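Local coordinates for protein apical membrane antigen 1 (PDB 4APM) that probably helps the parasite invade host cells, as a calcium-binding surface antigen that takes part in the moving junction, at residues 218-223 against 355-360; 225-230 against 342-347; 14-19 against 334-339; 248-253 against 350-355. All blocks are in the same frame, centred on the assembly; numbering follows the deposited sequence.

Contact 1 of 4, residues 218-223 against 355-360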
loop_
_atom_site.group_PDB
_atom_site.type_symbol
_atom_site.label_atom_id
_atom_site.label_comp_id
_atom_site.label_asym_id
_atom_site.label_seq_id
_atom_site.Cartn_x
_atom_site.Cartn_y
_atom_site.Cartn_z
ATOM N N PRO A 218 4.900 4.480 0.087
ATOM C CA PRO A 218 5.188 3.589 -1.040
ATOM C C PRO A 218 3.952 3.382 -1.930
ATOM O O PRO A 218 3.330 2.328 -1.870
ATOM C CB PRO A 218 5.539 2.268 -0.333
ATOM C CG PRO A 218 4.673 2.289 0.895
ATOM C CD PRO A 218 4.719 3.723 1.349
ATOM N N MET A 219 3.650 4.350 -2.793
ATOM C CA MET A 219 2.399 4.335 -3.560
ATOM C C MET A 219 2.449 3.444 -4.793
ATOM O O MET A 219 1.406 3.082 -5.327
ATOM C CB MET A 219 1.983 5.760 -3.961
ATOM C CG MET A 219 1.859 6.719 -2.771
ATOM S SD MET A 219 0.778 6.096 -1.445
ATOM C CE MET A 219 -0.718 5.790 -2.350
ATOM N N TYR A 220 3.648 3.039 -5.213
ATOM C CA TYR A 220 3.761 2.291 -6.466
ATOM C C TYR A 220 4.508 0.981 -6.343
ATOM O O TYR A 220 5.585 0.925 -5.749
ATOM C CB TYR A 220 4.342 3.170 -7.595
ATOM C CG TYR A 220 3.695 4.534 -7.639
ATOM C CD1 TYR A 220 2.370 4.686 -8.041
ATOM C CD2 TYR A 220 4.360 5.650 -7.150
ATOM C CE1 TYR A 220 1.748 5.927 -8.006
ATOM C CE2 TYR A 220 3.747 6.899 -7.115
ATOM C CZ TYR A 220 2.450 7.030 -7.546
ATOM O OH TYR A 220 1.844 8.273 -7.497
ATOM N N PRO A 221 3.964 -0.082 -6.968
ATOM C CA PRO A 221 4.770 -1.280 -7.152
ATOM C C PRO A 221 6.154 -0.916 -7.753
ATOM O O PRO A 221 6.235 -0.048 -8.637
ATOM C CB PRO A 221 3.943 -2.103 -8.157
ATOM C CG PRO A 221 2.545 -1.632 -7.960
ATOM C CD PRO A 221 2.686 -0.157 -7.694
ATOM N N VAL A 222 7.224 -1.526 -7.249
ATOM C CA VAL A 222 8.523 -1.389 -7.890
ATOM C C VAL A 222 8.766 -2.565 -8.848
ATOM O O VAL A 222 8.793 -3.751 -8.426
ATOM C CB VAL A 222 9.655 -1.259 -6.865
ATOM C CG1 VAL A 222 10.969 -0.945 -7.561
ATOM C CG2 VAL A 222 9.314 -0.169 -5.837
ATOM N N LYS A 223 8.872 -2.236 -10.141
ATOM C CA LYS A 223 9.043 -3.234 -11.212
ATOM C C LYS A 223 10.406 -3.872 -11.085
ATOM O O LYS A 223 11.338 -3.225 -10.624
ATOM C CB LYS A 223 8.900 -2.572 -12.590
ATOM C CG LYS A 223 8.891 -3.548 -13.746
ATOM C CD LYS A 223 8.455 -2.890 -15.052
ATOM C CE LYS A 223 9.115 -1.540 -15.266
ATOM N NZ LYS A 223 8.897 -1.018 -16.647
ATOM N N ASP A 355 0.985 0.635 -12.783
ATOM C CA ASP A 355 1.302 1.842 -12.028
ATOM C C ASP A 355 2.672 1.766 -11.454
ATOM O O ASP A 355 3.076 2.613 -10.658
ATOM C CB ASP A 355 0.313 2.073 -10.925
ATOM C CG ASP A 355 -0.994 2.548 -11.429
ATOM O OD1 ASP A 355 -1.050 3.090 -12.561
ATOM O OD2 ASP A 355 -1.974 2.420 -10.682
ATOM N N ALA A 356 3.407 0.751 -11.854
ATOM C CA ALA A 356 4.723 0.568 -11.306
ATOM C C ALA A 356 5.749 1.655 -11.677
ATOM O O ALA A 356 5.654 2.359 -12.679
ATOM C CB ALA A 356 5.250 -0.818 -11.626
ATOM N N VAL A 357 6.804 1.653 -10.898
ATOM C CA VAL A 357 7.851 2.607 -10.953
ATOM C C VAL A 357 9.076 1.735 -11.191
ATOM O O VAL A 357 9.139 0.622 -10.671
ATOM C CB VAL A 357 7.868 3.339 -9.585
ATOM C CG1 VAL A 357 9.111 3.078 -8.751
ATOM C CG2 VAL A 357 7.481 4.804 -9.730
ATOM N N PRO A 358 10.000 2.169 -12.063
ATOM C CA PRO A 358 11.123 1.278 -12.382
ATOM C C PRO A 358 12.021 1.034 -11.179
ATOM O O PRO A 358 12.120 1.901 -10.307
ATOM C CB PRO A 358 11.893 2.057 -13.469
ATOM C CG PRO A 358 11.421 3.472 -13.353
ATOM C CD PRO A 358 9.978 3.349 -12.943
ATOM N N PHE A 359 12.662 -0.138 -11.127
ATOM C CA PHE A 359 13.752 -0.414 -10.163
ATOM C C PHE A 359 14.746 0.766 -10.158
ATOM O O PHE A 359 14.970 1.382 -11.205
ATOM C CB PHE A 359 14.470 -1.735 -10.526
ATOM C CG PHE A 359 15.452 -2.197 -9.479
ATOM C CD1 PHE A 359 16.682 -1.593 -9.363
ATOM C CD2 PHE A 359 15.092 -3.151 -8.546
ATOM C CE1 PHE A 359 17.556 -1.953 -8.363
ATOM C CE2 PHE A 359 15.953 -3.517 -7.533
ATOM C CZ PHE A 359 17.199 -2.923 -7.447
ATOM N N PRO A 360 15.282 1.148 -8.973
ATOM C CA PRO A 360 16.173 2.318 -9.015
ATOM C C PRO A 360 17.616 1.949 -9.405
ATOM O O PRO A 360 18.446 1.654 -8.542
ATOM C CB PRO A 360 16.097 2.872 -7.586
ATOM C CG PRO A 360 15.781 1.689 -6.739
ATOM C CD PRO A 360 14.948 0.757 -7.588
#

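Contact 2 of 4, residues 225-230 against 342-347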
loop_
_atom_site.group_PDB
_atom_site.type_symbol
_atom_site.label_atom_id
_atom_site.label_comp_id
_atom_site.label_asym_id
_atom_site.label_seq_id
_atom_site.Cartn_x
_atom_site.Cartn_y
_atom_site.Cartn_z
ATOM N N ALA A 225 11.614 -6.038 -8.995
ATOM C CA ALA A 225 12.143 -5.956 -7.616
ATOM C C ALA A 225 11.566 -7.009 -6.711
ATOM O O ALA A 225 10.366 -7.323 -6.774
ATOM C CB ALA A 225 11.889 -4.573 -7.023
ATOM N N ILE A 226 12.423 -7.507 -5.832
ATOM C CA ILE A 226 12.043 -8.380 -4.747
ATOM C C ILE A 226 12.487 -7.675 -3.465
ATOM O O ILE A 226 13.598 -7.137 -3.405
ATOM C CB ILE A 226 12.814 -9.706 -4.810
ATOM C CG1 ILE A 226 12.458 -10.493 -6.071
ATOM C CG2 ILE A 226 12.596 -10.533 -3.539
ATOM C CD1 ILE A 226 13.410 -11.642 -6.329
ATOM N N PHE A 227 11.609 -7.649 -2.465
ATOM C CA PHE A 227 11.917 -7.042 -1.154
ATOM C C PHE A 227 12.953 -7.866 -0.385
ATOM O O PHE A 227 12.829 -9.083 -0.303
ATOM C CB PHE A 227 10.647 -6.986 -0.299
ATOM C CG PHE A 227 9.667 -5.946 -0.728
ATOM C CD1 PHE A 227 10.046 -4.614 -0.802
ATOM C CD2 PHE A 227 8.335 -6.285 -0.965
ATOM C CE1 PHE A 227 9.137 -3.635 -1.154
ATOM C CE2 PHE A 227 7.417 -5.297 -1.281
ATOM C CZ PHE A 227 7.820 -3.969 -1.391
ATOM N N GLY A 228 13.916 -7.198 0.245
ATOM C CA GLY A 228 14.897 -7.893 1.071
ATOM C C GLY A 228 15.291 -7.135 2.328
ATOM O O GLY A 228 14.888 -5.984 2.532
ATOM N N ARG A 229 16.100 -7.776 3.164
ATOM C CA ARG A 229 16.833 -7.063 4.205
ATOM C C ARG A 229 18.335 -7.282 4.075
ATOM O O ARG A 229 18.793 -8.363 3.675
ATOM C CB ARG A 229 16.341 -7.467 5.611
ATOM C CG ARG A 229 14.890 -7.049 5.905
ATOM C CD ARG A 229 14.388 -7.562 7.249
ATOM N NE ARG A 229 15.241 -7.113 8.347
ATOM C CZ ARG A 229 15.281 -5.864 8.812
ATOM N NH1 ARG A 229 14.511 -4.925 8.285
ATOM N NH2 ARG A 229 16.089 -5.557 9.817
ATOM N N GLY A 230 19.095 -6.248 4.408
ATOM C CA GLY A 230 20.545 -6.324 4.391
ATOM C C GLY A 230 21.041 -7.436 5.286
ATOM O O GLY A 230 20.538 -7.626 6.402
ATOM N N SER A 342 9.490 -9.517 -11.527
ATOM C CA SER A 342 8.979 -9.449 -10.159
ATOM C C SER A 342 8.471 -8.055 -9.755
ATOM O O SER A 342 9.090 -7.030 -10.101
ATOM C CB SER A 342 10.031 -9.931 -9.164
ATOM O OG SER A 342 9.694 -9.483 -7.856
ATOM N N PHE A 343 7.383 -8.010 -8.978
ATOM C CA PHE A 343 6.826 -6.718 -8.538
ATOM C C PHE A 343 6.755 -6.612 -7.021
ATOM O O PHE A 343 6.206 -7.489 -6.366
ATOM C CB PHE A 343 5.449 -6.493 -9.147
ATOM C CG PHE A 343 5.480 -6.201 -10.625
ATOM C CD1 PHE A 343 5.543 -7.244 -11.562
ATOM C CD2 PHE A 343 5.471 -4.882 -11.093
ATOM C CE1 PHE A 343 5.574 -6.981 -12.929
ATOM C CE2 PHE A 343 5.482 -4.617 -12.454
ATOM C CZ PHE A 343 5.523 -5.664 -13.374
ATOM N N ALA A 344 7.339 -5.560 -6.460
ATOM C CA ALA A 344 7.379 -5.414 -5.013
ATOM C C ALA A 344 6.238 -4.484 -4.665
ATOM O O ALA A 344 6.260 -3.311 -5.028
ATOM C CB ALA A 344 8.713 -4.815 -4.566
ATOM N N MET A 345 5.211 -5.027 -4.028
ATOM C CA MET A 345 3.962 -4.300 -3.805
ATOM C C MET A 345 3.697 -4.053 -2.313
ATOM O O MET A 345 4.205 -4.796 -1.462
ATOM C CB MET A 345 2.831 -5.091 -4.430
ATOM C CG MET A 345 3.113 -5.360 -5.916
ATOM S SD MET A 345 1.840 -6.378 -6.601
ATOM C CE MET A 345 0.551 -5.152 -6.876
ATOM N N THR A 346 2.910 -3.019 -1.995
ATOM C CA THR A 346 2.562 -2.762 -0.602
ATOM C C THR A 346 1.049 -2.579 -0.432
ATOM O O THR A 346 0.327 -2.335 -1.429
ATOM C CB THR A 346 3.298 -1.540 -0.001
ATOM O OG1 THR A 346 2.609 -0.353 -0.361
ATOM C CG2 THR A 346 4.755 -1.434 -0.462
ATOM N N ALA A 347 0.578 -2.754 0.811
ATOM C CA ALA A 347 -0.841 -2.645 1.123
ATOM C C ALA A 347 -1.411 -1.222 0.897
ATOM O O ALA A 347 -2.638 -1.061 0.823
ATOM C CB ALA A 347 -1.114 -3.089 2.564
#

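Contact 3 of 4, residues 14-19 against 334-339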
loop_
_atom_site.group_PDB
_atom_site.type_symbol
_atom_site.label_atom_id
_atom_site.label_comp_id
_atom_site.label_asym_id
_atom_site.label_seq_id
_atom_site.Cartn_x
_atom_site.Cartn_y
_atom_site.Cartn_z
ATOM N N ARG A 14 17.773 5.850 2.095
ATOM C CA ARG A 14 16.951 6.968 1.665
ATOM C C ARG A 14 15.735 6.480 0.882
ATOM O O ARG A 14 14.604 6.892 1.168
ATOM C CB ARG A 14 17.748 7.978 0.849
ATOM C CG ARG A 14 17.098 9.352 0.845
ATOM C CD ARG A 14 18.008 10.424 0.252
ATOM N NE ARG A 14 17.502 10.893 -1.036
ATOM C CZ ARG A 14 18.000 10.533 -2.215
ATOM N NH1 ARG A 14 19.051 9.720 -2.281
ATOM N NH2 ARG A 14 17.460 11.003 -3.332
ATOM N N TYR A 15 15.972 5.567 -0.064
ATOM C CA TYR A 15 14.922 5.064 -0.933
ATOM C C TYR A 15 13.889 4.234 -0.152
ATOM O O TYR A 15 12.713 4.186 -0.513
ATOM C CB TYR A 15 15.524 4.216 -2.066
ATOM C CG TYR A 15 14.508 3.803 -3.132
ATOM C CD1 TYR A 15 14.123 4.691 -4.153
ATOM C CD2 TYR A 15 13.946 2.527 -3.126
ATOM C CE1 TYR A 15 13.187 4.315 -5.123
ATOM C CE2 TYR A 15 13.046 2.128 -4.102
ATOM C CZ TYR A 15 12.644 3.020 -5.082
ATOM O OH TYR A 15 11.695 2.614 -6.012
ATOM N N MET A 16 14.368 3.503 0.848
ATOM C CA MET A 16 13.583 2.446 1.478
ATOM C C MET A 16 12.809 2.946 2.696
ATOM O O MET A 16 12.019 2.205 3.270
ATOM C CB MET A 16 14.475 1.268 1.890
ATOM C CG MET A 16 14.931 0.383 0.740
ATOM S SD MET A 16 13.591 -0.145 -0.350
ATOM C CE MET A 16 12.808 -1.409 0.654
ATOM N N ALA A 17 13.043 4.194 3.092
ATOM C CA ALA A 17 12.370 4.752 4.270
ATOM C C ALA A 17 10.847 4.670 4.129
ATOM O O ALA A 17 10.154 4.271 5.062
ATOM C CB ALA A 17 12.825 6.182 4.545
ATOM N N LYS A 18 10.333 4.952 2.941
ATOM C CA LYS A 18 8.882 4.916 2.731
ATOM C C LYS A 18 8.264 3.528 3.051
ATOM O O LYS A 18 7.097 3.432 3.449
ATOM C CB LYS A 18 8.542 5.374 1.305
ATOM C CG LYS A 18 9.024 4.458 0.183
ATOM C CD LYS A 18 8.651 5.022 -1.197
ATOM C CE LYS A 18 9.675 6.052 -1.695
ATOM N NZ LYS A 18 11.004 5.392 -1.973
ATOM N N PHE A 19 9.059 2.459 2.933
ATOM C CA PHE A 19 8.505 1.114 2.989
ATOM C C PHE A 19 8.306 0.695 4.446
ATOM O O PHE A 19 7.626 -0.288 4.755
ATOM C CB PHE A 19 9.397 0.144 2.203
ATOM C CG PHE A 19 9.323 0.349 0.710
ATOM C CD1 PHE A 19 8.265 -0.187 -0.028
ATOM C CD2 PHE A 19 10.224 1.197 0.061
ATOM C CE1 PHE A 19 8.107 0.112 -1.384
ATOM C CE2 PHE A 19 10.106 1.454 -1.319
ATOM C CZ PHE A 19 9.042 0.913 -2.041
ATOM N N ASN A 334 14.238 -3.363 3.872
ATOM C CA ASN A 334 15.190 -2.239 3.873
ATOM C C ASN A 334 16.191 -2.285 2.706
ATOM O O ASN A 334 17.118 -1.468 2.641
ATOM C CB ASN A 334 15.911 -2.083 5.239
ATOM C CG ASN A 334 16.863 -3.237 5.547
ATOM O OD1 ASN A 334 17.375 -3.894 4.640
ATOM N ND2 ASN A 334 17.102 -3.487 6.840
ATOM N N CYS A 335 15.952 -3.197 1.759
ATOM C CA CYS A 335 16.611 -3.154 0.441
ATOM C C CYS A 335 15.825 -3.958 -0.598
ATOM O O CYS A 335 14.874 -4.687 -0.263
ATOM C CB CYS A 335 18.018 -3.722 0.550
ATOM S SG CYS A 335 17.978 -5.429 1.130
ATOM N N LEU A 336 16.242 -3.845 -1.854
ATOM C CA LEU A 336 15.605 -4.564 -2.953
ATOM C C LEU A 336 16.662 -5.424 -3.674
ATOM O O LEU A 336 17.838 -5.086 -3.665
ATOM C CB LEU A 336 14.958 -3.575 -3.938
ATOM C CG LEU A 336 13.912 -2.567 -3.435
ATOM C CD1 LEU A 336 13.393 -1.724 -4.589
ATOM C CD2 LEU A 336 12.756 -3.245 -2.715
ATOM N N ILE A 337 16.227 -6.550 -4.238
ATOM C CA ILE A 337 17.024 -7.390 -5.115
ATOM C C ILE A 337 16.449 -7.231 -6.530
ATOM O O ILE A 337 15.225 -7.265 -6.703
ATOM C CB ILE A 337 16.868 -8.867 -4.705
ATOM C CG1 ILE A 337 17.446 -9.110 -3.323
ATOM C CG2 ILE A 337 17.436 -9.812 -5.758
ATOM C CD1 ILE A 337 16.396 -9.148 -2.233
ATOM N N ILE A 338 17.294 -7.020 -7.540
ATOM C CA ILE A 338 16.742 -6.922 -8.880
ATOM C C ILE A 338 16.428 -8.310 -9.440
ATOM O O ILE A 338 17.141 -9.286 -9.165
ATOM C CB ILE A 338 17.579 -6.050 -9.861
ATOM C CG1 ILE A 338 16.761 -5.758 -11.123
ATOM C CG2 ILE A 338 18.892 -6.725 -10.243
ATOM C CD1 ILE A 338 17.568 -5.199 -12.275
ATOM N N ASP A 339 15.304 -8.406 -10.139
ATOM C CA ASP A 339 14.849 -9.661 -10.710
ATOM C C ASP A 339 13.722 -9.387 -11.707
ATOM O O ASP A 339 12.659 -8.935 -11.319
ATOM C CB ASP A 339 14.375 -10.616 -9.607
ATOM C CG ASP A 339 13.910 -11.946 -10.154
ATOM O OD1 ASP A 339 14.735 -12.658 -10.772
ATOM O OD2 ASP A 339 12.713 -12.270 -9.997
#

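Contact 4 of 4, residues 248-253 against 350-355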
loop_
_atom_site.group_PDB
_atom_site.type_symbol
_atom_site.label_atom_id
_atom_site.label_comp_id
_atom_site.label_asym_id
_atom_site.label_seq_id
_atom_site.Cartn_x
_atom_site.Cartn_y
_atom_site.Cartn_z
ATOM N N ASP A 248 -2.894 -12.511 -11.118
ATOM C CA ASP A 248 -2.304 -11.228 -11.527
ATOM C C ASP A 248 -1.848 -10.453 -10.290
ATOM O O ASP A 248 -2.141 -10.851 -9.159
ATOM C CB ASP A 248 -3.309 -10.404 -12.379
ATOM C CG ASP A 248 -4.712 -10.436 -11.809
ATOM O OD1 ASP A 248 -4.856 -10.237 -10.570
ATOM O OD2 ASP A 248 -5.676 -10.641 -12.587
ATOM N N ALA A 249 -1.071 -9.388 -10.512
ATOM C CA ALA A 249 -0.651 -8.484 -9.436
ATOM C C ALA A 249 -1.826 -8.031 -8.567
ATOM O O ALA A 249 -1.752 -8.063 -7.331
ATOM C CB ALA A 249 0.120 -7.287 -10.002
ATOM N N GLU A 250 -2.936 -7.665 -9.185
ATOM C CA GLU A 250 -4.117 -7.224 -8.390
ATOM C C GLU A 250 -4.631 -8.243 -7.370
ATOM O O GLU A 250 -5.030 -7.873 -6.253
ATOM C CB GLU A 250 -5.264 -6.824 -9.293
ATOM C CG GLU A 250 -4.865 -5.819 -10.333
ATOM C CD GLU A 250 -4.470 -6.473 -11.634
ATOM O OE1 GLU A 250 -3.296 -6.921 -11.752
ATOM O OE2 GLU A 250 -5.343 -6.543 -12.533
ATOM N N GLU A 251 -4.717 -9.500 -7.789
ATOM C CA GLU A 251 -5.115 -10.567 -6.899
ATOM C C GLU A 251 -4.092 -10.702 -5.771
ATOM O O GLU A 251 -4.449 -10.717 -4.601
ATOM C CB GLU A 251 -5.258 -11.887 -7.650
ATOM C CG GLU A 251 -6.032 -12.954 -6.867
ATOM C CD GLU A 251 -6.561 -14.063 -7.763
ATOM O OE1 GLU A 251 -5.736 -14.798 -8.369
ATOM O OE2 GLU A 251 -7.799 -14.143 -7.937
ATOM N N CYS A 252 -2.812 -10.745 -6.123
ATOM C CA CYS A 252 -1.758 -10.733 -5.110
ATOM C C CYS A 252 -1.923 -9.545 -4.123
ATOM O O CYS A 252 -1.883 -9.709 -2.877
ATOM C CB CYS A 252 -0.417 -10.640 -5.795
ATOM S SG CYS A 252 0.946 -10.606 -4.636
ATOM N N SER A 253 -2.186 -8.367 -4.684
ATOM C CA SER A 253 -2.388 -7.202 -3.885
ATOM C C SER A 253 -3.583 -7.394 -2.934
ATOM O O SER A 253 -3.482 -7.092 -1.738
ATOM C CB SER A 253 -2.559 -5.961 -4.768
ATOM O OG SER A 253 -2.663 -4.811 -3.967
ATOM N N SER A 350 -0.785 1.231 -5.221
ATOM C CA SER A 350 -1.547 0.685 -6.311
ATOM C C SER A 350 -1.478 -0.852 -6.399
ATOM O O SER A 350 -0.410 -1.448 -6.249
ATOM C CB SER A 350 -1.082 1.288 -7.636
ATOM O OG SER A 350 -2.013 0.875 -8.624
ATOM N N PRO A 351 -2.613 -1.489 -6.657
ATOM C CA PRO A 351 -2.650 -2.927 -6.998
ATOM C C PRO A 351 -2.254 -3.286 -8.459
ATOM O O PRO A 351 -2.246 -4.479 -8.816
ATOM C CB PRO A 351 -4.134 -3.281 -6.788
ATOM C CG PRO A 351 -4.866 -2.005 -7.128
ATOM C CD PRO A 351 -3.974 -0.897 -6.580
ATOM N N LEU A 352 -1.987 -2.284 -9.304
ATOM C CA LEU A 352 -1.845 -2.489 -10.778
ATOM C C LEU A 352 -0.404 -2.507 -11.193
ATOM O O LEU A 352 0.326 -1.547 -10.915
ATOM C CB LEU A 352 -2.501 -1.342 -11.553
ATOM C CG LEU A 352 -3.971 -1.080 -11.334
ATOM C CD1 LEU A 352 -4.478 -0.040 -12.345
ATOM C CD2 LEU A 352 -4.722 -2.408 -11.433
ATOM N N GLU A 353 -0.011 -3.523 -11.956
ATOM C CA GLU A 353 1.307 -3.499 -12.615
ATOM C C GLU A 353 1.496 -2.225 -13.389
ATOM O O GLU A 353 2.611 -1.715 -13.471
ATOM C CB GLU A 353 1.494 -4.663 -13.598
ATOM C CG GLU A 353 1.919 -5.978 -12.979
ATOM C CD GLU A 353 2.037 -7.072 -14.027
ATOM O OE1 GLU A 353 2.474 -6.760 -15.157
ATOM O OE2 GLU A 353 1.605 -8.214 -13.757
ATOM N N GLN A 354 0.434 -1.742 -14.021
ATOM C CA GLN A 354 0.560 -0.545 -14.870
ATOM C C GLN A 354 1.157 0.622 -14.104
ATOM O O GLN A 354 1.560 1.602 -14.713
ATOM C CB GLN A 354 -0.796 -0.041 -15.367
ATOM C CG GLN A 354 -1.740 -1.030 -15.979
ATOM C CD GLN A 354 -3.133 -0.433 -16.043
ATOM O OE1 GLN A 354 -3.314 0.773 -15.814
ATOM N NE2 GLN A 354 -4.126 -1.264 -16.319
ATOM N N ASP A 355 0.985 0.635 -12.783
ATOM C CA ASP A 355 1.302 1.842 -12.028
ATOM C C ASP A 355 2.672 1.766 -11.454
ATOM O O ASP A 355 3.076 2.613 -10.658
ATOM C CB ASP A 355 0.313 2.073 -10.925
ATOM C CG ASP A 355 -0.994 2.548 -11.429
ATOM O OD1 ASP A 355 -1.050 3.090 -12.561
ATOM O OD2 ASP A 355 -1.974 2.420 -10.682
HETATM O O HOH W 1 -0.765 -8.564 -13.189
HETATM O O HOH W 2 -1.981 -5.355 -13.062
HETATM O O HOH W 3 -0.459 -3.212 -3.828
#

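Contact 1 of 4, residues 218-223 against 355-360
Val357 bonds through both its backbone N and its O to 218-223. Its N donates to Pro221 O at 2.9 Å, and its O receives Lys223 N, also at 2.9 Å and with a straighter N-H...O angle of 167°. Both donors arrive nearly along the C=O axis. Two bonds from Val357 to the residues before and after Val222 are the pattern of a parallel bridge; the end-to-end directions of the two chains differ by 63°, and the pairing is a single bridge. Two CA-H...O contacts accompany it: Ala356 CA lies 3.1 Å from Pro221 O, and Val222 CA 3.5 Å from Val357 O. Tyr220 CB rests against the carbonyl oxygen of Asp355 at 3.4 Å.

Apolar groups flank this crossing. Val222 CG1, anti to the backbone N (chi1 -173°), reaches on to Phe359 CA at 3.8 Å. The prolyl CB of Pro221 meets Ala356 CB at 3.9 Å. Tyr220 CB lies 4.1 Å from Val357 CB, and the two side chains cross at about a right angle, with Tyr220 CD2 next to Val357 CG2. The hydroxyl of Tyr220 is hydrogen-bonded to Glu214, and Lys223 carries its ammonium away to a salt bridge with Glu407.

The crossing joins the loop between helix 213-216 and strand 225-231 to the loop between strands 342-346 and 367-368. Tyr15 of helix 8-16 covers Val222 and Val357, Leu336 of strand 335-339 packs on Val222 and Phe359, and Phe343 of strand 342-346 lies against Lys223 and Ala356.

Contact 2 of 4, residues 225-230 against 342-347
Ser342 meets Ala225 through two bonds, each to a backbone atom of the other strand. Ala225 N donates to Ser342 O at 2.9 Å, and Ser342 OG donates back to Ala225 O at 2.5 Å, a short distance best read with caution at 2.30 Å resolution. Both donors stand well above the plane of the carbonyl they meet. The hydroxyl is placed for this by its torsion, OG anti to the backbone N (chi1 162°), and it also brushes Ile226 CG1 at 3.4 Å.

Farther along, Ala344 does the packing. Its CB sits over one face of the Phe227 ring, 3.5 Å from the ring centroid, a CH-pi contact displaced slightly toward the rim, while Ala225 CB touches the same methyl at 4.0 Å. At the ring edge, Phe227 CE2 comes within 3.3 Å of Met345 O, which lies in the ring plane.

The strands belong to different sheets: 225-231 to a mixed one, 342-346 to the border of an antiparallel one. Their axes approach to 5.0 Å with N-to-C directions 51° apart, so the paired backbone atoms are confined to the end near Ala225.

Beyond them, Trp316 of the antiparallel sheet stacks edge-to-face with Phe227, and Leu336 of the neighbouring strand 335-339 touches both Ala225 and Phe227. On the far side of strand 342-346, Met345 packs against Ala249, Ser253 and Met256 of helix 249-257.

Contact 3 of 4, residues 14-19 against 334-339
Met16, in the weakly bonded last turn of helix 8-16, lies across the start of strand 335-339, where Asn334 and Cys335 both face Gly228 and form a classic beta bulge. Strand 335-339 is an outermost strand of the mixed sheet within this chain. The helical element thus closes over one border strand of that sheet.

Contacts of Met16 with the backbone come first. Its CG sits 3.4 Å from Asn334 O, and its terminal CE ends 3.8 Å from Cys335 N. The thioether chain is bent at both its second and third torsions (chi2 -50°, chi3 -76°), the second placing SD and the third CE, and these bends bring the two atoms to Cys335 N and Leu336.

Apolar contacts centre on Leu336. Its CD2 meets Met16 CE at 3.8 Å, with SD close to Leu336 CG. Its other branch, CD1, touches Tyr15 CE2 at 3.9 Å, the tyrosine and leucine side chains crossing at about a right angle. Leu336 thus spreads its two methyls between consecutive residues of the helix, while Trp12 of the same helix also covers it and Cys335.

Covalent and polar links hold the two sides separately. Cys335 is disulfide-bonded to Cys235, and Asn334 OD1 accepts from Gly230 N. On the helical side, Lys18 NZ donates to Tyr15 O at 2.6 Å, in the carbonyl plane and on a lone pair, and the same NZ lies 3.8 Å above the plane of the Tyr15 ring, over its centre.

Contact 4 of 4, residues 248-253 against 350-355
The first turn of helix 249-257, capped by Asp248, presents Ala249, Glu250 and Ser253 to the loop carrying Pro351, Leu352 and Glu353, which opens with an ST turn. In the cap, Asp248 OD1 accepts Glu251 N at 2.9 Å. In the ST turn, Ser350 OG accepts Leu352 N and donates to Asp355 OD2 on its anti lone pair.

Direct contact between the segments is mainly by carbon. Glu250 CG touches Leu352 CD2 at 3.6 Å, and chi2 of 94° puts CD out of line with the chain. Ala249 CB meets Glu353 CG at 3.7 Å, and Ser253 OG lies 3.5 Å from Pro351 CB. Pro351 O sits 3.3 Å from Glu250 CG and makes a CA-H...O contact with Glu250 CA; Glu250 N is close too, but at a poor angle.

The polar link runs through water. One water accepts from Ala249 N and donates to Glu353 OE2, with a weak second bond to Glu250 OE1. Another accepts from Glu353 N at 2.9 Å and donates to Glu250 OE1. Both donated bonds are short and doubtful in detail. A third water lies between Ser253 OG and Ser350 O. Nearby, Cys252 is disulfide-bonded to Cys326.

With Glu250 OE1 and Glu353 OE2 5.5 Å apart, the two carboxylates, if both ionised, would probably repel each other. The bridging waters and helix-start N-H groups probably offset this, although one acid may be somewhat harder to ionise.

From the N terminus, residues 14-19 come first and pair with 334-339, so contact 3 closes the longest loop. Next 218-223, 225-230 and 248-253 open contacts 1, 2 and 4. The return run then closes contact 3, contact 2, contact 4 and last contact 1, the final two sharing Asp355. Contacts 2 and 4 are nested within contact 1 and cross each other, while contact 3 crosses all three. Contact 1 joins the loop before strand 225-231 to the loop after strand 342-346. Contacts 2 and 3 meet on neighbouring strands 225-231 and 335-339, and contact 2 joins that mixed sheet to the antiparallel one. Contact 4 adds helix 249-257; contact 3 brings in helix 8-16.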